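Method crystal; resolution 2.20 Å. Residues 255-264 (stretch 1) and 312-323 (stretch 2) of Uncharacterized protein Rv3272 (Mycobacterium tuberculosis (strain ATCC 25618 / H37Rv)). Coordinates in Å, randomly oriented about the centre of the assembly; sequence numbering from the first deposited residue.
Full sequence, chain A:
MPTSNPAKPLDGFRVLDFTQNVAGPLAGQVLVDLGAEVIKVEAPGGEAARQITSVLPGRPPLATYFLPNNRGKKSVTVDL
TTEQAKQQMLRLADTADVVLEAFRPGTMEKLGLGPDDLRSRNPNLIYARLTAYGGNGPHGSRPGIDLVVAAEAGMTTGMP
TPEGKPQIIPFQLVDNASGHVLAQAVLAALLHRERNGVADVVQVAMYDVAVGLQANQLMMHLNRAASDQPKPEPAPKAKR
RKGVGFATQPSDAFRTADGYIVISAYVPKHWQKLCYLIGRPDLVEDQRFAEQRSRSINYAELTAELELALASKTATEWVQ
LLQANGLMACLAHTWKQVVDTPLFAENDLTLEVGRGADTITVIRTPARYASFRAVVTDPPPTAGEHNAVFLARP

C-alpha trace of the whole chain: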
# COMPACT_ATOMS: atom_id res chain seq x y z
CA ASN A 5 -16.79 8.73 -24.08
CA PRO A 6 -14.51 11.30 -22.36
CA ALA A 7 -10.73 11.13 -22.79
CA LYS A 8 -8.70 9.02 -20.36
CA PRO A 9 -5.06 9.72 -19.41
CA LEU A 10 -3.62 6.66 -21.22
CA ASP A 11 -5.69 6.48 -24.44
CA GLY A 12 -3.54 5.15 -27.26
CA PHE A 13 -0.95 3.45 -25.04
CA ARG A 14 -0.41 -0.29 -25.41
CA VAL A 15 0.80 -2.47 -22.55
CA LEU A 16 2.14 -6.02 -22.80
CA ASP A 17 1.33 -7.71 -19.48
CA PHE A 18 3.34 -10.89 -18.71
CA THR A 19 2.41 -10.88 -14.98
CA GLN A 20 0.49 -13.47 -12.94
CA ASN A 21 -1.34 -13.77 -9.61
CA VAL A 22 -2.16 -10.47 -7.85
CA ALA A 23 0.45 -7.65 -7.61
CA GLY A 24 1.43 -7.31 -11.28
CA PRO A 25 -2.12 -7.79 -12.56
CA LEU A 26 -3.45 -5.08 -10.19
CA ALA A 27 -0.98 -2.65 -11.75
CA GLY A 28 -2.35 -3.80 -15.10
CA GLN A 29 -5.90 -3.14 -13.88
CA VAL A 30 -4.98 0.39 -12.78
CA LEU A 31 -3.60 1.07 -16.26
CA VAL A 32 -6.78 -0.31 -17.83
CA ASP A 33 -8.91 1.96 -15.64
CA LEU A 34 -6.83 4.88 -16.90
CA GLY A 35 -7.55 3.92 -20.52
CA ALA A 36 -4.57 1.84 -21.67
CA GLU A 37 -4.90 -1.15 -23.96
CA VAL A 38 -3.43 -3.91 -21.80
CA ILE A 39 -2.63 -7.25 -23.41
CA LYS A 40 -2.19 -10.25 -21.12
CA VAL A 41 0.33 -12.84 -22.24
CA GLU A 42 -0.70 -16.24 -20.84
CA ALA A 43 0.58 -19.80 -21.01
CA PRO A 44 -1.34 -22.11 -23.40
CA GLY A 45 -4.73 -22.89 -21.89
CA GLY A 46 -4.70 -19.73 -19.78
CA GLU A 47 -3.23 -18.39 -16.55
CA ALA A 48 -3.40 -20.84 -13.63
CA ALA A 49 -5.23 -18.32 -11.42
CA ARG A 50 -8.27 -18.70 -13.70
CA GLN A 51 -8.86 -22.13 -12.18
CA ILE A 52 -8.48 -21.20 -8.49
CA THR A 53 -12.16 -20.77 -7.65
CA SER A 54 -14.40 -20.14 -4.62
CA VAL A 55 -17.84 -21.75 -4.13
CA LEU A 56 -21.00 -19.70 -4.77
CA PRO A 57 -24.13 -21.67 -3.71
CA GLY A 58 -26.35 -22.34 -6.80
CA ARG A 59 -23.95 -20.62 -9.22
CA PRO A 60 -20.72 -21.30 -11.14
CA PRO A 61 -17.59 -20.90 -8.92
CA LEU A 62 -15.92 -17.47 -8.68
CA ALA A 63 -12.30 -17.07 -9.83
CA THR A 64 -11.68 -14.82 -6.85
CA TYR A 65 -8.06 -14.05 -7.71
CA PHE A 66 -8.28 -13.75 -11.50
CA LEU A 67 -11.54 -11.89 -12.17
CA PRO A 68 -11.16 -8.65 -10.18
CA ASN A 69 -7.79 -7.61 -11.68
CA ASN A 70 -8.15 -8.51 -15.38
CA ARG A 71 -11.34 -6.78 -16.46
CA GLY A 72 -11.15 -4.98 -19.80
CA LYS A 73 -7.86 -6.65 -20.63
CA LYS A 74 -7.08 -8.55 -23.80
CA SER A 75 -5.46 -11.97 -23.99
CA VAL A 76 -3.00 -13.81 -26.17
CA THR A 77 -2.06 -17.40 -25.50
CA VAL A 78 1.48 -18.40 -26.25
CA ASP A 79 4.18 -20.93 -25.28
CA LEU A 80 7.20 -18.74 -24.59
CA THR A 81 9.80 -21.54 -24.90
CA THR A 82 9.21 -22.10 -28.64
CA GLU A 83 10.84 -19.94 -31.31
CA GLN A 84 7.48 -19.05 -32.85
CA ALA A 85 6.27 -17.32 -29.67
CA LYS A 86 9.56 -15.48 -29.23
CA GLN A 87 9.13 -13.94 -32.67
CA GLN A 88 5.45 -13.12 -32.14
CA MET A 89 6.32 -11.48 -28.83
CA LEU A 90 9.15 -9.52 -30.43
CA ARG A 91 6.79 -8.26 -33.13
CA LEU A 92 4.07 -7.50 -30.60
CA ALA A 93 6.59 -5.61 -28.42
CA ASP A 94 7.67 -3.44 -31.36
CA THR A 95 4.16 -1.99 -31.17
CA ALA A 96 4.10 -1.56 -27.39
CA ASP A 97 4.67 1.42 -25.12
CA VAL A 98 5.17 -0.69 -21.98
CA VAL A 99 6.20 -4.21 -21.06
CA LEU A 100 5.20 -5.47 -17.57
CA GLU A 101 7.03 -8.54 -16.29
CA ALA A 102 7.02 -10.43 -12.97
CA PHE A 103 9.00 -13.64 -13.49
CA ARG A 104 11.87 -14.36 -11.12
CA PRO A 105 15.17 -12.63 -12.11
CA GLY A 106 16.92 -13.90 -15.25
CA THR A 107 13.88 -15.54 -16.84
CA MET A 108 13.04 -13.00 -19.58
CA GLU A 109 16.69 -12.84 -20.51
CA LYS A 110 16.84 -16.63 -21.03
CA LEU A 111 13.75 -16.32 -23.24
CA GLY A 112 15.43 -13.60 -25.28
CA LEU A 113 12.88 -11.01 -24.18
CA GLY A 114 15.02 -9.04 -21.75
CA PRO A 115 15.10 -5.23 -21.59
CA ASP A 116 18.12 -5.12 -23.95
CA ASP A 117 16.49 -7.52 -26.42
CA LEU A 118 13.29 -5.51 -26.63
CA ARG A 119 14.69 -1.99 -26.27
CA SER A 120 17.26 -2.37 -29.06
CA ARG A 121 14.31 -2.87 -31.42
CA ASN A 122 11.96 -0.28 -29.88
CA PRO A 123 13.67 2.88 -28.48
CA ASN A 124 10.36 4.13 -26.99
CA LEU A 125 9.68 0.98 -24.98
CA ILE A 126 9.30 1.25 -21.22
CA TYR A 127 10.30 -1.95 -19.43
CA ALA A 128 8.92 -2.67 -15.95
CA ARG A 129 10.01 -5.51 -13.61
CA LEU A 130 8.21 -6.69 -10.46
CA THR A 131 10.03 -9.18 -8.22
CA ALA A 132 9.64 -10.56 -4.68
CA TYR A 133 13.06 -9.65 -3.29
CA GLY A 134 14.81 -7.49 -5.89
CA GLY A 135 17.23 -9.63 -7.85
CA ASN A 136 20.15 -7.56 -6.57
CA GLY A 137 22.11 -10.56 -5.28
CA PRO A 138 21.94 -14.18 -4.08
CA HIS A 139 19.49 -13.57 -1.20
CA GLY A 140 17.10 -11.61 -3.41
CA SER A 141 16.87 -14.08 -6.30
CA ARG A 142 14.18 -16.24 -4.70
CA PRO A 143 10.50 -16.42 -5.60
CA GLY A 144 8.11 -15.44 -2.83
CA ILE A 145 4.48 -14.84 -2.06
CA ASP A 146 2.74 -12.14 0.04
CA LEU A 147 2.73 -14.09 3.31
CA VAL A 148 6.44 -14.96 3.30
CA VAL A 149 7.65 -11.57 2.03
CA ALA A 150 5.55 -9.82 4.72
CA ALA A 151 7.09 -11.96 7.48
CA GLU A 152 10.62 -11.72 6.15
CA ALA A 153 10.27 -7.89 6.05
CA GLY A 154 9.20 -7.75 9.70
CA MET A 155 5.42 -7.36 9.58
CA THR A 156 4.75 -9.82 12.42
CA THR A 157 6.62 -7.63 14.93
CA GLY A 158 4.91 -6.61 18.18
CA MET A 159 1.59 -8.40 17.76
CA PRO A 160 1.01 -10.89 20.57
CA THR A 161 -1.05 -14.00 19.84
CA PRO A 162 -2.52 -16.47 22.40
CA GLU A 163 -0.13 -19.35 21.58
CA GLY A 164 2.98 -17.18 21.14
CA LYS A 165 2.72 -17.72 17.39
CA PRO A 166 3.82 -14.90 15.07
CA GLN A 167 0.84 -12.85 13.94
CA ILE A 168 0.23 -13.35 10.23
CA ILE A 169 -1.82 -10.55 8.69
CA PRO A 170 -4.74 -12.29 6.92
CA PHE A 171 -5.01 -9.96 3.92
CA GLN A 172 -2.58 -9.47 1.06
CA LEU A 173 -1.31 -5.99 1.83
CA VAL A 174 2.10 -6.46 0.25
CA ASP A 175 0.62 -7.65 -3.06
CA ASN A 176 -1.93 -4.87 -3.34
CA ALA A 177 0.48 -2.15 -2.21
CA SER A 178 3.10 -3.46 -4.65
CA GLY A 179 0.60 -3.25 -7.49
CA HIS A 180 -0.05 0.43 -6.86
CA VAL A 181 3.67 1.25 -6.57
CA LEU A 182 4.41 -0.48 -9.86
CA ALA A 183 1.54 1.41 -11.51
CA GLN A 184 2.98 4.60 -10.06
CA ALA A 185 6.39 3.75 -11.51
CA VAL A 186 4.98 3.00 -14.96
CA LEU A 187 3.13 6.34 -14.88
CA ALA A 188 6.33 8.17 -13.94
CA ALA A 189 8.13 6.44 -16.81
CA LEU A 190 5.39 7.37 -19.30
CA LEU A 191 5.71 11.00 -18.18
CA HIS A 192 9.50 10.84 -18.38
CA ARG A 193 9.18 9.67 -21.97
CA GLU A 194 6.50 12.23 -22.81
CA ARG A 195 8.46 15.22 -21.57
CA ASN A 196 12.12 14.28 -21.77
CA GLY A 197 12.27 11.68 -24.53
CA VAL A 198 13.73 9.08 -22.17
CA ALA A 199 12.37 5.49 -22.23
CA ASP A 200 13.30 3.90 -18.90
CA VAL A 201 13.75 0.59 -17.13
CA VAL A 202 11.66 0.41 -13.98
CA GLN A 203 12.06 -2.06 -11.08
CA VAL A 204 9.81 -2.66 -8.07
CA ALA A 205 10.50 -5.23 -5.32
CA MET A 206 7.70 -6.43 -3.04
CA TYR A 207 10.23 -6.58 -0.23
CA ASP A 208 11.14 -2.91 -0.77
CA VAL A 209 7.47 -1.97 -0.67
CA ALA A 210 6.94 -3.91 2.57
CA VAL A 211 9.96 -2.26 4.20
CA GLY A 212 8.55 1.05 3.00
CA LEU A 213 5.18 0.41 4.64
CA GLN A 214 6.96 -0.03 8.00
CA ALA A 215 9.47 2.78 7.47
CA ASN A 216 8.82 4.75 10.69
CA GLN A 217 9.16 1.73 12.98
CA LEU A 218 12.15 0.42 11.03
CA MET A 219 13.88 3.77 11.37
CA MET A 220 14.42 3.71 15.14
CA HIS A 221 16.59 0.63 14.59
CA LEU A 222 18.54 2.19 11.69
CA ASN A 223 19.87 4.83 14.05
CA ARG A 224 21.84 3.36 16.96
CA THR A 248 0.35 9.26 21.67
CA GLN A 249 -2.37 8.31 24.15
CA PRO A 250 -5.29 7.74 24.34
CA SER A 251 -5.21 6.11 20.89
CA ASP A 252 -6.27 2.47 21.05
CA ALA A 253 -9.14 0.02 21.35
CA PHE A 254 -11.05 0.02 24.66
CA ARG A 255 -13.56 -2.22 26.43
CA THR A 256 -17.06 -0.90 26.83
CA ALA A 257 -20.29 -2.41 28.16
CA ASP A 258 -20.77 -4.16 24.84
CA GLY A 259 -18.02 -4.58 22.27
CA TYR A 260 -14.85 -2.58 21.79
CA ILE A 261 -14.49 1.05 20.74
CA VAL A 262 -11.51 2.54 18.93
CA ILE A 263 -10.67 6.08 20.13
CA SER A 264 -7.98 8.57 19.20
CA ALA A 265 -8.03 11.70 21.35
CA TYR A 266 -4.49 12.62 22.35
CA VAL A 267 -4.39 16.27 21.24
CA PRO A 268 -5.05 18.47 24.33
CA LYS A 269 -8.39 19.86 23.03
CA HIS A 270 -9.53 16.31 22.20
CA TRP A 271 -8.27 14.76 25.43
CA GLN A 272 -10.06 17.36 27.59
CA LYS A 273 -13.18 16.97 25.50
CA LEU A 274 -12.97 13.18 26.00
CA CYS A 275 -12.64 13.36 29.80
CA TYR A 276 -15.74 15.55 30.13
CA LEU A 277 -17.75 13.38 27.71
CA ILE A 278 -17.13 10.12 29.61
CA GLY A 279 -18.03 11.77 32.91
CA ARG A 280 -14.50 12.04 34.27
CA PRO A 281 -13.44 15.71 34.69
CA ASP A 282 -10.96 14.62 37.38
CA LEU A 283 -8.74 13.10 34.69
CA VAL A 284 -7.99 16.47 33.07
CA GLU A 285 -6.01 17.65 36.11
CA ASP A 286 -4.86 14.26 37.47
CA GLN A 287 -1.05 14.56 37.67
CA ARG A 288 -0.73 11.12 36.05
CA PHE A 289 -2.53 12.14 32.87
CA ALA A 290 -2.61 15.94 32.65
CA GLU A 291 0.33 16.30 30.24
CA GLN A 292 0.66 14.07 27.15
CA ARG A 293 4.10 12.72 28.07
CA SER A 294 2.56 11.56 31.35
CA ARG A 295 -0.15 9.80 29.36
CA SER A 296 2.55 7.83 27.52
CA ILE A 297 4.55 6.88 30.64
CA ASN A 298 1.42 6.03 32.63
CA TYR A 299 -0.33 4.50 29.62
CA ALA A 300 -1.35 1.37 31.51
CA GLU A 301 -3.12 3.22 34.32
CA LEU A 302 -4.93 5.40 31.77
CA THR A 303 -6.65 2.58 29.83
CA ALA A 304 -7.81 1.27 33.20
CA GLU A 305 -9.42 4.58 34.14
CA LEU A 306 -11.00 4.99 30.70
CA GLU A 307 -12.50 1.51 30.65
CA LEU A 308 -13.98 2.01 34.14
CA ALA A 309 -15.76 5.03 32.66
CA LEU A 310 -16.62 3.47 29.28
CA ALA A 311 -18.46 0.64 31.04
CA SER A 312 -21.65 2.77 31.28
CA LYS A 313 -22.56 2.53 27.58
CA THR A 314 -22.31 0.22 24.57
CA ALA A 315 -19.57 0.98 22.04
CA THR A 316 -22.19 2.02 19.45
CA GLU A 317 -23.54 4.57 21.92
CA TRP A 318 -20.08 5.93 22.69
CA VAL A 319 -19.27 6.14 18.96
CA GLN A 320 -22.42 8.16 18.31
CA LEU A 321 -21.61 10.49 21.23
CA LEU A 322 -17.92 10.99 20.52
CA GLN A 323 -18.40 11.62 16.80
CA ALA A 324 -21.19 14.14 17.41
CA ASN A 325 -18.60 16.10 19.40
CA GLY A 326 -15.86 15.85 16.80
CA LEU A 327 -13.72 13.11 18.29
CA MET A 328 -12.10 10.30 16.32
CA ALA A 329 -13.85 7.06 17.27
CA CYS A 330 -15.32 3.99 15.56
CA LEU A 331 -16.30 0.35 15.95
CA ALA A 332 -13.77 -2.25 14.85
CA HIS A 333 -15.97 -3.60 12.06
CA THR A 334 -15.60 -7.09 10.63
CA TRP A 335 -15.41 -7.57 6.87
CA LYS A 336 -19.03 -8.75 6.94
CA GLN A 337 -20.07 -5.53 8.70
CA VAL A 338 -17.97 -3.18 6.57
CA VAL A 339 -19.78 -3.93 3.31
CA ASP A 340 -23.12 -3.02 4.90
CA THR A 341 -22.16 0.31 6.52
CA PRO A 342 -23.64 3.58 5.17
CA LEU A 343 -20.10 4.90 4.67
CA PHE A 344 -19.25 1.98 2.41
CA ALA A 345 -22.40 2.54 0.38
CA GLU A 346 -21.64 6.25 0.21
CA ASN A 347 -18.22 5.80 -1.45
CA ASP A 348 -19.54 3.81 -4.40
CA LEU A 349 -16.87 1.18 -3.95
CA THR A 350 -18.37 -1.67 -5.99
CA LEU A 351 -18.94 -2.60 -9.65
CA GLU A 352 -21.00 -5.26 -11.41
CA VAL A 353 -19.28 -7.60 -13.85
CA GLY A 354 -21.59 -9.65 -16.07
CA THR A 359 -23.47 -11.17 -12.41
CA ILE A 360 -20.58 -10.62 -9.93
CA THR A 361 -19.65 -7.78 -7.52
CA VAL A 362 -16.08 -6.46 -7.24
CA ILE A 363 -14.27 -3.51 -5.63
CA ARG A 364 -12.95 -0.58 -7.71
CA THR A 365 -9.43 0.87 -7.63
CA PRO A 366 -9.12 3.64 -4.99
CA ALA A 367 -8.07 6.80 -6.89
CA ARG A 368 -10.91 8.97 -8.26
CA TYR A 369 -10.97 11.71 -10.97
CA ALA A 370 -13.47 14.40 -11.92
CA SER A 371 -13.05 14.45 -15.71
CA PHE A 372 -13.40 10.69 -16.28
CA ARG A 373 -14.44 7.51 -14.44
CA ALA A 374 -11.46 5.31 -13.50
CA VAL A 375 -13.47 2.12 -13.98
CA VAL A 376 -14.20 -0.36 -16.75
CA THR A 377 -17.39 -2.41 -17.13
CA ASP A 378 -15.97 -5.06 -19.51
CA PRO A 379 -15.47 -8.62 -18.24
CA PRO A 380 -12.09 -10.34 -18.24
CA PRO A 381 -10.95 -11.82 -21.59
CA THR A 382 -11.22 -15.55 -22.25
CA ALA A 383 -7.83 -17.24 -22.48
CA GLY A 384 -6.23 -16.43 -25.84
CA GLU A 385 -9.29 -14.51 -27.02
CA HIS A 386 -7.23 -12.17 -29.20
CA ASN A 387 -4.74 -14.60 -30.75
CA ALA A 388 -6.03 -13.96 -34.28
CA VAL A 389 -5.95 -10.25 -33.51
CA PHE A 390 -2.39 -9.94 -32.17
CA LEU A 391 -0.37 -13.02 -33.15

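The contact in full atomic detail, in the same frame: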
# COMPACT_ATOMS: atom_id res chain seq x y z
N ARG A 255 -12.34 -1.54 26.01
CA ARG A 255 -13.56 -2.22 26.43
C ARG A 255 -14.66 -1.25 26.78
O ARG A 255 -14.42 -0.19 27.36
CB ARG A 255 -13.30 -3.13 27.63
CG ARG A 255 -12.55 -4.41 27.30
CD ARG A 255 -12.40 -5.31 28.52
NE ARG A 255 -13.71 -5.78 29.01
CZ ARG A 255 -14.43 -6.75 28.46
NH1 ARG A 255 -14.01 -7.35 27.35
NH2 ARG A 255 -15.59 -7.09 29.00
N THR A 256 -15.88 -1.61 26.40
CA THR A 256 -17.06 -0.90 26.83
C THR A 256 -18.03 -1.90 27.46
O THR A 256 -17.63 -3.01 27.78
CB THR A 256 -17.75 -0.18 25.67
OG1 THR A 256 -18.41 -1.15 24.85
CG2 THR A 256 -16.74 0.55 24.83
N ALA A 257 -19.28 -1.50 27.62
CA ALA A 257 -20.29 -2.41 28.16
C ALA A 257 -20.59 -3.52 27.18
O ALA A 257 -20.90 -4.65 27.56
CB ALA A 257 -21.57 -1.65 28.50
N ASP A 258 -20.48 -3.20 25.89
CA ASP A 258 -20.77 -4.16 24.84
C ASP A 258 -19.91 -3.87 23.61
O ASP A 258 -20.13 -2.90 22.88
CB ASP A 258 -22.25 -4.11 24.47
CG ASP A 258 -22.63 -5.17 23.44
OD1 ASP A 258 -21.89 -6.19 23.32
OD2 ASP A 258 -23.65 -4.99 22.75
N GLY A 259 -18.90 -4.72 23.41
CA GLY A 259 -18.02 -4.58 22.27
C GLY A 259 -16.87 -3.65 22.60
O GLY A 259 -16.79 -3.09 23.70
N TYR A 260 -15.98 -3.49 21.64
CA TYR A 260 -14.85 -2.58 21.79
C TYR A 260 -15.07 -1.29 21.01
O TYR A 260 -15.74 -1.28 19.97
CB TYR A 260 -13.57 -3.24 21.31
CG TYR A 260 -12.90 -4.09 22.34
CD1 TYR A 260 -13.30 -5.41 22.56
CD2 TYR A 260 -11.84 -3.59 23.08
CE1 TYR A 260 -12.67 -6.20 23.51
CE2 TYR A 260 -11.20 -4.37 24.02
CZ TYR A 260 -11.62 -5.67 24.24
OH TYR A 260 -10.97 -6.44 25.18
N ILE A 261 -14.49 -0.20 21.49
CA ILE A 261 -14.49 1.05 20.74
C ILE A 261 -13.06 1.50 20.50
O ILE A 261 -12.21 1.43 21.38
CB ILE A 261 -15.29 2.18 21.46
CG1 ILE A 261 -15.41 3.42 20.56
CG2 ILE A 261 -14.65 2.56 22.80
CD1 ILE A 261 -16.12 4.59 21.21
N VAL A 262 -12.80 1.96 19.28
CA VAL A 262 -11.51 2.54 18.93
C VAL A 262 -11.58 4.07 19.07
O VAL A 262 -12.42 4.70 18.45
CB VAL A 262 -11.12 2.16 17.50
CG1 VAL A 262 -9.82 2.83 17.11
CG2 VAL A 262 -11.02 0.64 17.36
N ILE A 263 -10.69 4.64 19.88
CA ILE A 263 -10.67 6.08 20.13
C ILE A 263 -9.29 6.68 19.93
O ILE A 263 -8.30 6.13 20.40
CB ILE A 263 -11.12 6.43 21.58
CG1 ILE A 263 -12.56 5.96 21.85
CG2 ILE A 263 -11.01 7.91 21.83
CD1 ILE A 263 -12.95 6.03 23.33
N SER A 264 -9.22 7.81 19.24
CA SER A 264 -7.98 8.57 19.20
C SER A 264 -8.24 10.02 19.61
O SER A 264 -8.85 10.79 18.86
CB SER A 264 -7.34 8.52 17.82
OG SER A 264 -6.04 9.08 17.87
N SER A 312 -20.26 2.33 31.12
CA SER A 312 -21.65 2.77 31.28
C SER A 312 -22.50 2.75 30.01
O SER A 312 -23.72 2.90 30.07
CB SER A 312 -21.69 4.21 31.84
OG SER A 312 -20.75 4.40 32.89
N LYS A 313 -21.86 2.56 28.86
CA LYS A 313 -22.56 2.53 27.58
C LYS A 313 -21.99 1.48 26.64
O LYS A 313 -20.84 1.06 26.79
CB LYS A 313 -22.49 3.91 26.90
CG LYS A 313 -23.22 5.04 27.61
CD LYS A 313 -22.78 6.39 27.03
CE LYS A 313 -23.82 7.49 27.21
NZ LYS A 313 -24.17 7.72 28.64
N THR A 314 -22.79 1.06 25.66
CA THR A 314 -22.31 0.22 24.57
C THR A 314 -21.38 1.03 23.67
O THR A 314 -21.45 2.26 23.63
CB THR A 314 -23.46 -0.35 23.73
OG1 THR A 314 -24.05 0.71 22.96
CG2 THR A 314 -24.51 -0.98 24.61
N ALA A 315 -20.52 0.33 22.94
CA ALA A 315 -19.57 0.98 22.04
C ALA A 315 -20.30 1.80 20.96
O ALA A 315 -19.85 2.88 20.60
CB ALA A 315 -18.65 -0.04 21.40
N THR A 316 -21.40 1.28 20.44
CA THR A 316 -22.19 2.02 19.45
C THR A 316 -22.65 3.35 20.02
O THR A 316 -22.60 4.38 19.33
CB THR A 316 -23.41 1.21 18.98
OG1 THR A 316 -22.96 0.02 18.31
CG2 THR A 316 -24.24 2.01 18.00
N GLU A 317 -23.10 3.34 21.27
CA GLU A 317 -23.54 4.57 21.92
C GLU A 317 -22.39 5.55 22.10
O GLU A 317 -22.54 6.74 21.85
CB GLU A 317 -24.19 4.27 23.26
CG GLU A 317 -25.55 3.59 23.14
CD GLU A 317 -26.00 2.92 24.44
OE1 GLU A 317 -25.17 2.77 25.37
OE2 GLU A 317 -27.20 2.55 24.53
N TRP A 318 -21.23 5.06 22.54
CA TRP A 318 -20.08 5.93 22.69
C TRP A 318 -19.61 6.49 21.34
O TRP A 318 -19.18 7.65 21.27
CB TRP A 318 -18.92 5.19 23.36
CG TRP A 318 -19.07 4.95 24.82
CD1 TRP A 318 -19.09 3.74 25.46
CD2 TRP A 318 -19.20 5.94 25.85
NE1 TRP A 318 -19.23 3.92 26.81
CE2 TRP A 318 -19.30 5.26 27.08
CE3 TRP A 318 -19.25 7.34 25.85
CZ2 TRP A 318 -19.44 5.92 28.29
CZ3 TRP A 318 -19.39 8.00 27.06
CH2 TRP A 318 -19.48 7.29 28.26
N VAL A 319 -19.69 5.68 20.28
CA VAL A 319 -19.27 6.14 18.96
C VAL A 319 -20.14 7.31 18.51
O VAL A 319 -19.64 8.35 18.08
CB VAL A 319 -19.34 5.01 17.90
CG1 VAL A 319 -19.36 5.62 16.50
CG2 VAL A 319 -18.18 4.03 18.06
N GLN A 320 -21.45 7.12 18.61
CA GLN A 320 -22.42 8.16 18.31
C GLN A 320 -22.15 9.45 19.10
O GLN A 320 -22.22 10.54 18.54
CB GLN A 320 -23.83 7.64 18.60
CG GLN A 320 -24.93 8.66 18.33
CD GLN A 320 -26.27 7.99 18.08
OE1 GLN A 320 -26.38 6.76 18.11
NE2 GLN A 320 -27.30 8.80 17.84
N LEU A 321 -21.83 9.32 20.38
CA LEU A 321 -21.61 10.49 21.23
C LEU A 321 -20.29 11.20 20.90
O LEU A 321 -20.23 12.42 20.80
CB LEU A 321 -21.62 10.10 22.71
CG LEU A 321 -21.31 11.24 23.68
CD1 LEU A 321 -22.42 12.30 23.65
CD2 LEU A 321 -21.10 10.73 25.10
N LEU A 322 -19.23 10.42 20.74
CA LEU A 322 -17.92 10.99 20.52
C LEU A 322 -17.80 11.63 19.14
O LEU A 322 -17.11 12.65 18.99
CB LEU A 322 -16.85 9.93 20.72
CG LEU A 322 -16.20 9.80 22.10
CD1 LEU A 322 -17.17 10.08 23.23
CD2 LEU A 322 -15.65 8.42 22.24
N GLN A 323 -18.46 11.06 18.14
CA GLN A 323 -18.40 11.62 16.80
C GLN A 323 -19.23 12.90 16.72
O GLN A 323 -18.84 13.86 16.04
CB GLN A 323 -18.89 10.60 15.75
CG GLN A 323 -17.88 9.50 15.45
CD GLN A 323 -18.31 8.56 14.32
OE1 GLN A 323 -19.41 8.67 13.78
NE2 GLN A 323 -17.45 7.62 13.98

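Where a helix packs on a strand, a small residue can let the backbones draw close, and polar ties near the helix start can help to fix the register. Stretches 255-264 and 312-323 of Rv3272 illustrate both. The strand 260-264 and the helix 315-323 run in nearly the same direction, their axes 24° apart and 8.0 Å at closest approach.

Two backbone hydrogen bonds tie the turn before the strand to the start of the helix. A257 N donates to K313 O over 3.1 Å, and A315 N, a first-turn amide with no partner within its own helix, donates to D258 O over 3.3 Å. Each loop is also braced internally. T256 OG1 donates to G259 O at 2.8 Å and accepts from D258 N at 3.1 Å, holding the turn in shape; T314 caps the helix, its OG1 accepting from E317 N at 3.3 Å, while T314 N returns a bond to E317 OE1 at 2.9 Å.

Shape governs the rest. A315 presents just a methyl group, so the strand can draw close: A315 CB lies 3.5 Å from Y260 O and 4.0 Å from I261 CB. G259 is called for by its own backbone angles, at which a CB would be jammed against D258 O; A315 does not demand it, since an ideal CB would lie 4.0 Å from A315 CB, an ordinary contact.

The main bump is I261, extended in a t,t rotamer and pointing toward the helix. It enters a hollow lined by successive turns: I261 CD1 reaches W318 CB at 3.6 Å and L322 CD2 at 4.0 Å, while I261 CG1 rests 3.8 Å from V319 CG2. I263 starts out sideways, but its tip swings nearer, bringing I263 CD1 within 3.8 Å of L322 CD2. L322 thus meets both isoleucines, and these apolar contacts continue the packing beyond the polar ties.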